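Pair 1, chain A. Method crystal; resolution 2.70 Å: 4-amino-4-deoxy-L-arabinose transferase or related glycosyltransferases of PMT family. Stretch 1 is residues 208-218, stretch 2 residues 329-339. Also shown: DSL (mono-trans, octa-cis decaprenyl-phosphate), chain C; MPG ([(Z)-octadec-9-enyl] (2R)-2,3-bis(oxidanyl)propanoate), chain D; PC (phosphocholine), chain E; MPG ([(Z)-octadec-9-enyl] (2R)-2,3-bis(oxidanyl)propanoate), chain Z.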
# COMPACT_ATOMS: atom_id res chain seq x y z
N LEU A 208 2.03 -6.48 15.80
CA LEU A 208 3.27 -6.39 16.57
C LEU A 208 4.47 -6.00 15.72
O LEU A 208 5.50 -5.60 16.29
CB LEU A 208 3.55 -7.73 17.26
CG LEU A 208 2.54 -8.19 18.30
CD1 LEU A 208 2.94 -9.54 18.87
CD2 LEU A 208 2.40 -7.16 19.41
N VAL A 209 4.37 -6.11 14.39
CA VAL A 209 5.46 -5.70 13.51
C VAL A 209 5.97 -4.32 13.90
O VAL A 209 7.17 -4.10 14.06
CB VAL A 209 4.99 -5.72 12.04
CG1 VAL A 209 6.18 -5.73 11.10
CG2 VAL A 209 4.07 -6.91 11.80
N GLY A 210 5.04 -3.38 14.10
CA GLY A 210 5.38 -2.00 14.39
C GLY A 210 6.28 -1.81 15.59
O GLY A 210 6.88 -0.74 15.74
N ILE A 211 6.39 -2.82 16.46
CA ILE A 211 7.35 -2.76 17.55
C ILE A 211 8.43 -3.83 17.43
O ILE A 211 9.53 -3.64 17.98
CB ILE A 211 6.65 -2.86 18.93
CG1 ILE A 211 7.59 -2.39 20.04
CG2 ILE A 211 6.14 -4.27 19.18
CD1 ILE A 211 6.94 -2.29 21.41
N ALA A 212 8.18 -4.92 16.71
CA ALA A 212 9.19 -5.98 16.60
C ALA A 212 10.33 -5.54 15.69
O ALA A 212 11.51 -5.70 16.04
CB ALA A 212 8.55 -7.26 16.08
N LEU A 213 10.01 -4.99 14.52
CA LEU A 213 11.05 -4.53 13.61
C LEU A 213 11.90 -3.41 14.20
O LEU A 213 13.14 -3.49 14.11
CB LEU A 213 10.43 -4.12 12.27
CG LEU A 213 10.11 -5.28 11.35
CD1 LEU A 213 9.51 -4.78 10.04
CD2 LEU A 213 11.37 -6.08 11.09
N PRO A 214 11.33 -2.35 14.80
CA PRO A 214 12.21 -1.35 15.43
C PRO A 214 13.14 -1.95 16.47
O PRO A 214 14.37 -1.79 16.36
CB PRO A 214 11.21 -0.36 16.05
CG PRO A 214 10.01 -0.48 15.21
CD PRO A 214 9.92 -1.93 14.85
N GLY A 215 12.59 -2.66 17.45
CA GLY A 215 13.43 -3.28 18.47
C GLY A 215 14.54 -4.12 17.88
O GLY A 215 15.70 -4.01 18.28
N LEU A 216 14.20 -4.97 16.91
CA LEU A 216 15.21 -5.69 16.15
C LEU A 216 16.27 -4.73 15.63
O LEU A 216 17.45 -4.81 16.01
CB LEU A 216 14.55 -6.45 15.00
CG LEU A 216 15.48 -7.10 13.98
CD1 LEU A 216 16.29 -8.23 14.62
CD2 LEU A 216 14.70 -7.61 12.77
N VAL A 217 15.86 -3.77 14.78
CA VAL A 217 16.78 -2.77 14.26
C VAL A 217 17.52 -2.08 15.40
O VAL A 217 18.69 -1.69 15.25
CB VAL A 217 16.02 -1.75 13.38
CG1 VAL A 217 16.94 -0.64 12.93
CG2 VAL A 217 15.41 -2.46 12.18
N LEU A 218 16.88 -1.94 16.56
CA LEU A 218 17.56 -1.35 17.70
C LEU A 218 18.68 -2.26 18.20
O LEU A 218 19.84 -1.85 18.25
CB LEU A 218 16.56 -1.05 18.81
CG LEU A 218 17.12 -0.34 20.05
CD1 LEU A 218 17.98 0.84 19.64
CD2 LEU A 218 15.99 0.11 20.95
N ILE A 329 21.02 -0.05 9.00
CA ILE A 329 20.60 -1.22 9.77
C ILE A 329 19.09 -1.38 9.72
O ILE A 329 18.57 -2.51 9.76
CB ILE A 329 21.13 -1.12 11.22
CG1 ILE A 329 22.66 -1.19 11.22
CG2 ILE A 329 20.55 -2.21 12.09
CD1 ILE A 329 23.27 -1.08 12.60
N TRP A 330 18.35 -0.28 9.64
CA TRP A 330 16.91 -0.34 9.41
C TRP A 330 16.60 -1.11 8.13
O TRP A 330 15.96 -2.17 8.16
CB TRP A 330 16.35 1.08 9.35
CG TRP A 330 14.87 1.19 9.19
CD1 TRP A 330 14.17 1.15 8.02
CD2 TRP A 330 13.91 1.41 10.23
NE1 TRP A 330 12.83 1.31 8.27
CE2 TRP A 330 12.64 1.47 9.62
CE3 TRP A 330 14.00 1.54 11.62
CZ2 TRP A 330 11.48 1.65 10.35
CZ3 TRP A 330 12.84 1.73 12.34
CH2 TRP A 330 11.60 1.78 11.70
N ALA A 331 17.11 -0.62 7.00
CA ALA A 331 16.81 -1.23 5.71
C ALA A 331 17.29 -2.68 5.64
O ALA A 331 16.54 -3.57 5.23
CB ALA A 331 17.43 -0.40 4.58
N ILE A 332 18.54 -2.92 6.04
CA ILE A 332 19.11 -4.26 5.91
C ILE A 332 18.42 -5.24 6.85
O ILE A 332 18.04 -6.34 6.44
CB ILE A 332 20.63 -4.22 6.16
CG1 ILE A 332 21.33 -3.36 5.11
CG2 ILE A 332 21.20 -5.63 6.15
CD1 ILE A 332 22.78 -3.06 5.43
N ALA A 333 18.24 -4.84 8.11
CA ALA A 333 17.63 -5.74 9.09
C ALA A 333 16.20 -6.09 8.70
O ALA A 333 15.80 -7.26 8.75
CB ALA A 333 17.67 -5.11 10.48
N ILE A 334 15.40 -5.09 8.31
CA ILE A 334 14.03 -5.38 7.91
C ILE A 334 14.01 -6.23 6.65
O ILE A 334 13.20 -7.17 6.52
CB ILE A 334 13.24 -4.07 7.75
CG1 ILE A 334 13.07 -3.39 9.11
CG2 ILE A 334 11.89 -4.33 7.12
CD1 ILE A 334 12.40 -2.04 9.04
N PHE A 335 14.92 -5.95 5.71
CA PHE A 335 14.99 -6.73 4.48
C PHE A 335 15.27 -8.20 4.77
O PHE A 335 14.57 -9.08 4.25
CB PHE A 335 16.07 -6.15 3.56
CG PHE A 335 16.22 -6.90 2.26
CD1 PHE A 335 15.44 -6.56 1.16
CD2 PHE A 335 17.14 -7.93 2.13
CE1 PHE A 335 15.58 -7.24 -0.04
CE2 PHE A 335 17.27 -8.61 0.94
CZ PHE A 335 16.49 -8.27 -0.15
N VAL A 336 16.28 -8.49 5.59
CA VAL A 336 16.59 -9.88 5.87
C VAL A 336 15.52 -10.51 6.75
O VAL A 336 15.32 -11.73 6.72
CB VAL A 336 17.99 -10.02 6.50
CG1 VAL A 336 19.03 -9.36 5.62
CG2 VAL A 336 18.01 -9.46 7.91
N PHE A 337 14.81 -9.70 7.54
CA PHE A 337 13.73 -10.25 8.35
C PHE A 337 12.61 -10.78 7.47
O PHE A 337 12.16 -11.92 7.63
CB PHE A 337 13.18 -9.19 9.32
CG PHE A 337 11.91 -9.60 10.00
CD1 PHE A 337 11.93 -10.46 11.08
CD2 PHE A 337 10.68 -9.14 9.54
CE1 PHE A 337 10.76 -10.85 11.71
CE2 PHE A 337 9.50 -9.53 10.17
CZ PHE A 337 9.54 -10.38 11.25
N PHE A 338 12.14 -9.97 6.52
CA PHE A 338 11.08 -10.45 5.64
C PHE A 338 11.60 -11.44 4.61
O PHE A 338 10.81 -12.24 4.09
CB PHE A 338 10.40 -9.27 4.95
CG PHE A 338 9.56 -8.44 5.88
CD1 PHE A 338 8.47 -9.01 6.52
CD2 PHE A 338 9.85 -7.11 6.10
CE1 PHE A 338 7.69 -8.26 7.38
CE2 PHE A 338 9.07 -6.36 6.96
CZ PHE A 338 7.99 -6.93 7.60
N SER A 339 12.91 -11.44 4.34
CA SER A 339 13.47 -12.37 3.36
C SER A 339 13.58 -13.78 3.90
O SER A 339 13.63 -14.73 3.11
CB SER A 339 14.83 -11.88 2.89
OG SER A 339 14.70 -10.74 2.06
C21 DSL C . 15.55 1.89 15.01
C22 DSL C . 14.47 2.58 15.82
C23 DSL C . 13.62 3.67 15.18
C24 DSL C . 14.27 2.23 17.10
C25 DSL C . 13.17 2.93 17.93
C26 DSL C . 12.38 1.84 18.71
C27 DSL C . 12.42 2.15 20.25
C28 DSL C . 12.63 3.60 20.74
C29 DSL C . 12.28 1.15 21.14
C30 DSL C . 12.08 -0.31 20.65
C31 DSL C . 12.63 -1.32 21.71
C32 DSL C . 11.52 -2.38 22.06
C33 DSL C . 10.40 -2.03 23.06
C34 DSL C . 11.57 -3.61 21.49
C2 MPG D . 5.84 -10.60 15.52
C3 MPG D . 6.35 -10.72 14.09
C4 MPG D . 5.21 -10.78 13.08
C5 MPG D . 5.69 -10.65 11.62
C6 MPG D . 4.52 -10.47 10.64
C7 MPG D . 4.89 -9.59 9.43
C8 MPG D . 3.65 -8.92 8.79
C9 MPG D . 3.98 -7.55 8.15
C1 MPG D . 6.94 -10.81 16.56
P1 PC E . 0.80 -10.68 14.76
O1 PC E . 0.71 -9.17 14.76
O3 PC E . 1.00 -11.15 16.18
O4 PC E . 1.99 -11.12 13.93
O2 PC E . -0.58 -11.34 14.14
C1 PC E . -0.57 -11.90 12.85
C2 PC E . -1.72 -12.91 12.68
N1 PC E . -2.72 -12.43 11.74
C3 PC E . -3.83 -13.36 11.69
C4 PC E . -3.22 -11.13 12.15
C5 PC E . -2.13 -12.32 10.41
C2 MPG Z . 20.21 -9.95 10.81
C3 MPG Z . 20.52 -8.47 10.64
C4 MPG Z . 21.86 -8.24 9.94
C5 MPG Z . 22.31 -6.77 10.01
C6 MPG Z . 23.65 -6.51 9.30
C7 MPG Z . 24.10 -5.05 9.46
C8 MPG Z . 25.48 -4.76 8.82
C9 MPG Z . 26.07 -3.41 9.31
C10 MPG Z . 27.42 -3.06 8.63
C11 MPG Z . 28.20 -1.95 9.39
C12 MPG Z . 29.18 -1.16 8.45
C1 MPG Z . 18.86 -10.19 11.48

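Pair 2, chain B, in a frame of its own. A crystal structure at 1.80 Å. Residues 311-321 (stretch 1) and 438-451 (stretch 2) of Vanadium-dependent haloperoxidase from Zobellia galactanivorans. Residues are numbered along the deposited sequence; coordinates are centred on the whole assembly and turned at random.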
# COMPACT_ATOMS: atom_id res chain seq x y z
N LEU B 311 -11.30 11.04 -1.92
CA LEU B 311 -11.67 9.62 -1.89
C LEU B 311 -11.48 8.86 -3.11
O LEU B 311 -11.00 7.75 -3.10
CB LEU B 311 -13.09 9.52 -1.37
CG LEU B 311 -13.59 8.26 -0.82
CD1 LEU B 311 -12.60 7.55 0.12
CD2 LEU B 311 -14.93 8.60 -0.14
N PHE B 312 -11.81 9.45 -4.26
CA PHE B 312 -11.48 8.93 -5.53
C PHE B 312 -10.00 8.61 -5.64
O PHE B 312 -9.65 7.49 -6.03
CB PHE B 312 -11.89 9.97 -6.54
CG PHE B 312 -11.35 9.80 -7.91
CD1 PHE B 312 -11.88 8.93 -8.78
CD2 PHE B 312 -10.36 10.66 -8.36
CE1 PHE B 312 -11.38 8.82 -10.09
CE2 PHE B 312 -9.91 10.61 -9.66
CZ PHE B 312 -10.37 9.66 -10.52
N ALA B 313 -9.16 9.52 -5.31
CA ALA B 313 -7.78 9.30 -5.43
C ALA B 313 -7.25 8.16 -4.50
O ALA B 313 -6.46 7.24 -4.91
CB ALA B 313 -7.02 10.56 -5.19
N TYR B 314 -7.69 8.22 -3.22
CA TYR B 314 -7.26 7.21 -2.28
C TYR B 314 -7.76 5.82 -2.66
O TYR B 314 -7.08 4.81 -2.46
CB TYR B 314 -7.70 7.50 -0.85
CG TYR B 314 -7.23 8.75 -0.24
CD1 TYR B 314 -6.29 9.53 -0.82
CD2 TYR B 314 -7.67 9.12 1.01
CE1 TYR B 314 -5.83 10.70 -0.18
CE2 TYR B 314 -7.21 10.25 1.68
CZ TYR B 314 -6.30 11.06 1.03
OH TYR B 314 -5.89 12.26 1.60
N THR B 315 -8.96 5.73 -3.22
CA THR B 315 -9.51 4.48 -3.62
C THR B 315 -8.85 3.89 -4.78
O THR B 315 -8.45 2.69 -4.76
CB THR B 315 -11.03 4.63 -3.83
OG1 THR B 315 -11.59 5.14 -2.60
CG2 THR B 315 -11.63 3.27 -4.07
N LYS B 316 -8.61 4.70 -5.81
CA LYS B 316 -7.93 4.17 -6.98
C LYS B 316 -6.47 3.71 -6.58
O LYS B 316 -6.04 2.63 -7.02
CB LYS B 316 -7.95 5.18 -8.12
CG LYS B 316 -7.67 4.57 -9.47
CD LYS B 316 -7.66 5.56 -10.63
CE LYS B 316 -8.91 6.32 -10.86
NZ LYS B 316 -8.96 6.97 -12.23
N ALA B 317 -5.81 4.47 -5.76
CA ALA B 317 -4.42 4.15 -5.30
C ALA B 317 -4.35 2.90 -4.43
O ALA B 317 -3.51 1.98 -4.67
CB ALA B 317 -3.74 5.31 -4.63
N SER B 318 -5.29 2.80 -3.48
CA SER B 318 -5.26 1.69 -2.56
C SER B 318 -5.66 0.39 -3.26
O SER B 318 -5.09 -0.65 -2.94
CB SER B 318 -6.01 1.97 -1.28
OG SER B 318 -7.39 2.14 -1.53
N VAL B 319 -6.66 0.42 -4.13
CA VAL B 319 -6.99 -0.76 -4.91
C VAL B 319 -5.83 -1.25 -5.80
O VAL B 319 -5.45 -2.42 -5.79
CB VAL B 319 -8.26 -0.53 -5.71
CG1 VAL B 319 -8.46 -1.63 -6.69
CG2 VAL B 319 -9.45 -0.42 -4.73
N ALA B 320 -5.18 -0.32 -6.48
CA ALA B 320 -4.02 -0.67 -7.25
C ALA B 320 -2.91 -1.27 -6.37
O ALA B 320 -2.29 -2.28 -6.82
CB ALA B 320 -3.52 0.51 -8.05
N MET B 321 -2.58 -0.67 -5.22
CA MET B 321 -1.53 -1.19 -4.40
C MET B 321 -1.84 -2.60 -3.88
O MET B 321 -0.91 -3.41 -3.68
CB MET B 321 -1.20 -0.25 -3.28
CG MET B 321 -0.46 0.98 -3.75
SD MET B 321 0.13 2.03 -2.36
CE MET B 321 -1.25 2.94 -1.94
N ASP B 438 3.17 -1.58 -15.25
CA ASP B 438 2.27 -2.31 -16.14
C ASP B 438 0.93 -2.60 -15.42
O ASP B 438 -0.19 -2.44 -16.05
CB ASP B 438 2.86 -3.56 -16.71
CG ASP B 438 3.99 -3.30 -17.75
OD1 ASP B 438 4.15 -2.14 -18.16
OD2 ASP B 438 4.66 -4.30 -18.12
N LEU B 439 1.01 -3.06 -14.18
CA LEU B 439 -0.18 -3.36 -13.40
C LEU B 439 -1.01 -2.06 -13.14
O LEU B 439 -2.23 -2.06 -13.27
CB LEU B 439 0.20 -4.08 -12.11
CG LEU B 439 -0.95 -4.53 -11.20
CD1 LEU B 439 -0.50 -5.74 -10.36
CD2 LEU B 439 -1.35 -3.40 -10.27
N GLY B 440 -0.35 -0.98 -12.80
CA GLY B 440 -1.01 0.25 -12.44
C GLY B 440 -1.67 0.83 -13.69
O GLY B 440 -2.82 1.31 -13.58
N THR B 441 -1.02 0.67 -14.88
CA THR B 441 -1.62 1.04 -16.18
C THR B 441 -2.88 0.29 -16.47
O THR B 441 -3.91 0.87 -16.90
CB THR B 441 -0.56 0.95 -17.32
OG1 THR B 441 0.53 1.85 -16.96
CG2 THR B 441 -1.15 1.36 -18.70
N PHE B 442 -2.85 -1.01 -16.23
CA PHE B 442 -4.04 -1.82 -16.43
C PHE B 442 -5.20 -1.33 -15.50
O PHE B 442 -6.38 -1.25 -15.93
CB PHE B 442 -3.67 -3.28 -16.12
CG PHE B 442 -4.84 -4.23 -16.03
CD1 PHE B 442 -5.48 -4.73 -17.20
CD2 PHE B 442 -5.26 -4.63 -14.83
CE1 PHE B 442 -6.62 -5.55 -17.12
CE2 PHE B 442 -6.32 -5.52 -14.73
CZ PHE B 442 -6.99 -5.96 -15.85
N VAL B 443 -4.90 -1.14 -14.22
CA VAL B 443 -5.92 -0.67 -13.25
C VAL B 443 -6.49 0.66 -13.72
O VAL B 443 -7.73 0.83 -13.74
CB VAL B 443 -5.39 -0.59 -11.79
CG1 VAL B 443 -6.38 0.12 -10.88
CG2 VAL B 443 -4.98 -1.91 -11.27
N VAL B 444 -5.65 1.59 -14.14
CA VAL B 444 -6.20 2.88 -14.53
C VAL B 444 -7.01 2.82 -15.84
O VAL B 444 -7.96 3.55 -16.02
CB VAL B 444 -5.17 4.01 -14.56
CG1 VAL B 444 -4.59 4.18 -13.20
CG2 VAL B 444 -4.12 3.79 -15.55
N ASN B 445 -6.69 1.87 -16.68
CA ASN B 445 -7.38 1.70 -17.97
C ASN B 445 -8.63 0.92 -17.76
O ASN B 445 -9.54 1.01 -18.64
CB ASN B 445 -6.47 0.99 -19.01
CG ASN B 445 -5.43 1.92 -19.59
OD1 ASN B 445 -5.64 3.11 -19.68
ND2 ASN B 445 -4.31 1.36 -20.02
N LYS B 446 -8.70 0.10 -16.71
CA LYS B 446 -9.88 -0.73 -16.48
C LYS B 446 -10.93 0.03 -15.69
O LYS B 446 -12.10 0.02 -16.11
CB LYS B 446 -9.51 -2.07 -15.87
CG LYS B 446 -10.73 -2.95 -15.63
CD LYS B 446 -10.29 -4.31 -15.20
CE LYS B 446 -11.44 -5.05 -14.52
NZ LYS B 446 -11.09 -6.47 -14.16
N LEU B 447 -10.57 0.70 -14.57
CA LEU B 447 -11.54 1.33 -13.68
C LEU B 447 -12.08 2.67 -14.22
O LEU B 447 -11.33 3.60 -14.50
CB LEU B 447 -11.02 1.57 -12.24
CG LEU B 447 -10.55 0.28 -11.53
CD1 LEU B 447 -10.10 0.63 -10.10
CD2 LEU B 447 -11.63 -0.79 -11.54
N HIS B 448 -13.37 2.74 -14.43
CA HIS B 448 -14.00 4.01 -14.86
C HIS B 448 -14.70 4.58 -13.70
O HIS B 448 -15.84 4.16 -13.38
CB HIS B 448 -14.93 3.75 -16.00
CG HIS B 448 -15.50 4.98 -16.63
ND1 HIS B 448 -16.66 4.93 -17.39
CD2 HIS B 448 -15.10 6.27 -16.62
CE1 HIS B 448 -16.97 6.15 -17.79
NE2 HIS B 448 -16.02 6.97 -17.36
N MET B 449 -14.08 5.51 -13.04
CA MET B 449 -14.64 6.14 -11.86
C MET B 449 -15.09 7.57 -12.12
O MET B 449 -16.18 7.93 -11.77
CB MET B 449 -13.64 6.01 -10.68
CG MET B 449 -13.30 4.55 -10.34
SD MET B 449 -11.80 4.27 -9.19
CE MET B 449 -12.21 5.21 -7.80
N LEU B 450 -14.21 8.41 -12.61
CA LEU B 450 -14.51 9.80 -12.86
C LEU B 450 -15.30 9.94 -14.15
O LEU B 450 -14.87 9.49 -15.23
CB LEU B 450 -13.26 10.63 -12.93
CG LEU B 450 -13.50 12.12 -13.24
CD1 LEU B 450 -14.24 12.89 -12.14
CD2 LEU B 450 -12.19 12.74 -13.53
N SER B 451 -16.45 10.58 -14.05
CA SER B 451 -17.35 10.69 -15.16
C SER B 451 -18.29 11.95 -15.01
O SER B 451 -19.39 11.83 -14.50
CB SER B 451 -18.11 9.38 -15.24
OG SER B 451 -18.97 9.39 -16.34
O HOH W 1 -9.03 4.86 -13.90

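Pair 1 and pair 2 each set two helices across one another at a steep angle. The angle between the N-to-C directions is 121° in pair 1 and 134° in pair 2. The axes approach to 9.2 Å and 10.0 Å. Over 14 central residues the backbones superpose with an RMSD of 0.7 Å. The buried areas are also close, 474 and 485 Å². No direct hydrogen bond crosses between the stretches in either pair.

The closest CA pair in each register is at matched positions. Val A217 matches Ala B320, and Trp A330 matches Gly B440. In pair 1 Val A217 CA and Trp A330 CA are 5.4 Å apart. In pair 2 Ala B320 CA and Gly B440 CA are 6.1 Å apart. Val A217 is a knob in a hole formed by Ile A329, Trp A330, Ala A333 and Ile A334. Val A217 CG1 lies 3.5 Å from Trp A330 CA, and Val A217 CG2 lies 3.9 Å from Ala A333 CB.

Pair 2 shifts bulk from one helix to the other. The small Ala B320 faces Val B443, which matches Ala A333. Ala B320 CB is 4.0 Å from Val B443 CG1. Thus valine meets alanine in both pairs, with the two residues exchanged between the helices. Beside them, Ile A329 and Leu B439 match, with side-chain centres 0.3 Å apart. Each places a methyl group near a backbone oxygen: Val A217 O to Ile A329 CG2 is 3.7 Å, and Ala B320 O to Leu B439 CD2 is 3.7 Å.

One turn back along the first helix, an apolar residue is matched by a charged one. Leu A213 in pair 1 is Lys B316 in pair 2. Leu A213 packs on apolar groups, with Leu A213 CD2 3.7 Å from Ile A334 CG1 and 3.5 Å from Phe A337 CD2. Lys B316 uses its aliphatic chain in the same space. Lys B316 CD is 4.2 Å from Val B444 CG1, and Val B444 matches Ile A334. Lys B316 CE is 3.9 Å from Met B449 SD. The charged end reaches a water, with Lys B316 NZ donating to the water oxygen at 2.7 Å. That water donates to Val B444 O and Leu B447 O, each at 2.7 Å from the water oxygen. It therefore links the lysine to the last turn of the second helix and to the first residue beyond it.

The far ends diverge. In pair 1 the second stretch stays helical through Ser A339. Phe A338 CE2 lies 3.5 Å from Leu A213 CD1. In pair 2 the helix ends at Lys B446, and Leu B447 is the first residue to leave helical phi/psi. The chain beyond brings Met B449 and Leu B450 to Phe B312, which matches Val A209. Phe B312 CE1 is 3.7 Å from Met B449 CB, at the ring edge.

Lipid-like ligands add to pair 1. Trp A330 CZ3 is 3.5 Å from DSL C23, and Phe A338 CE1 is 3.7 Å from C7 of MPG in chain D.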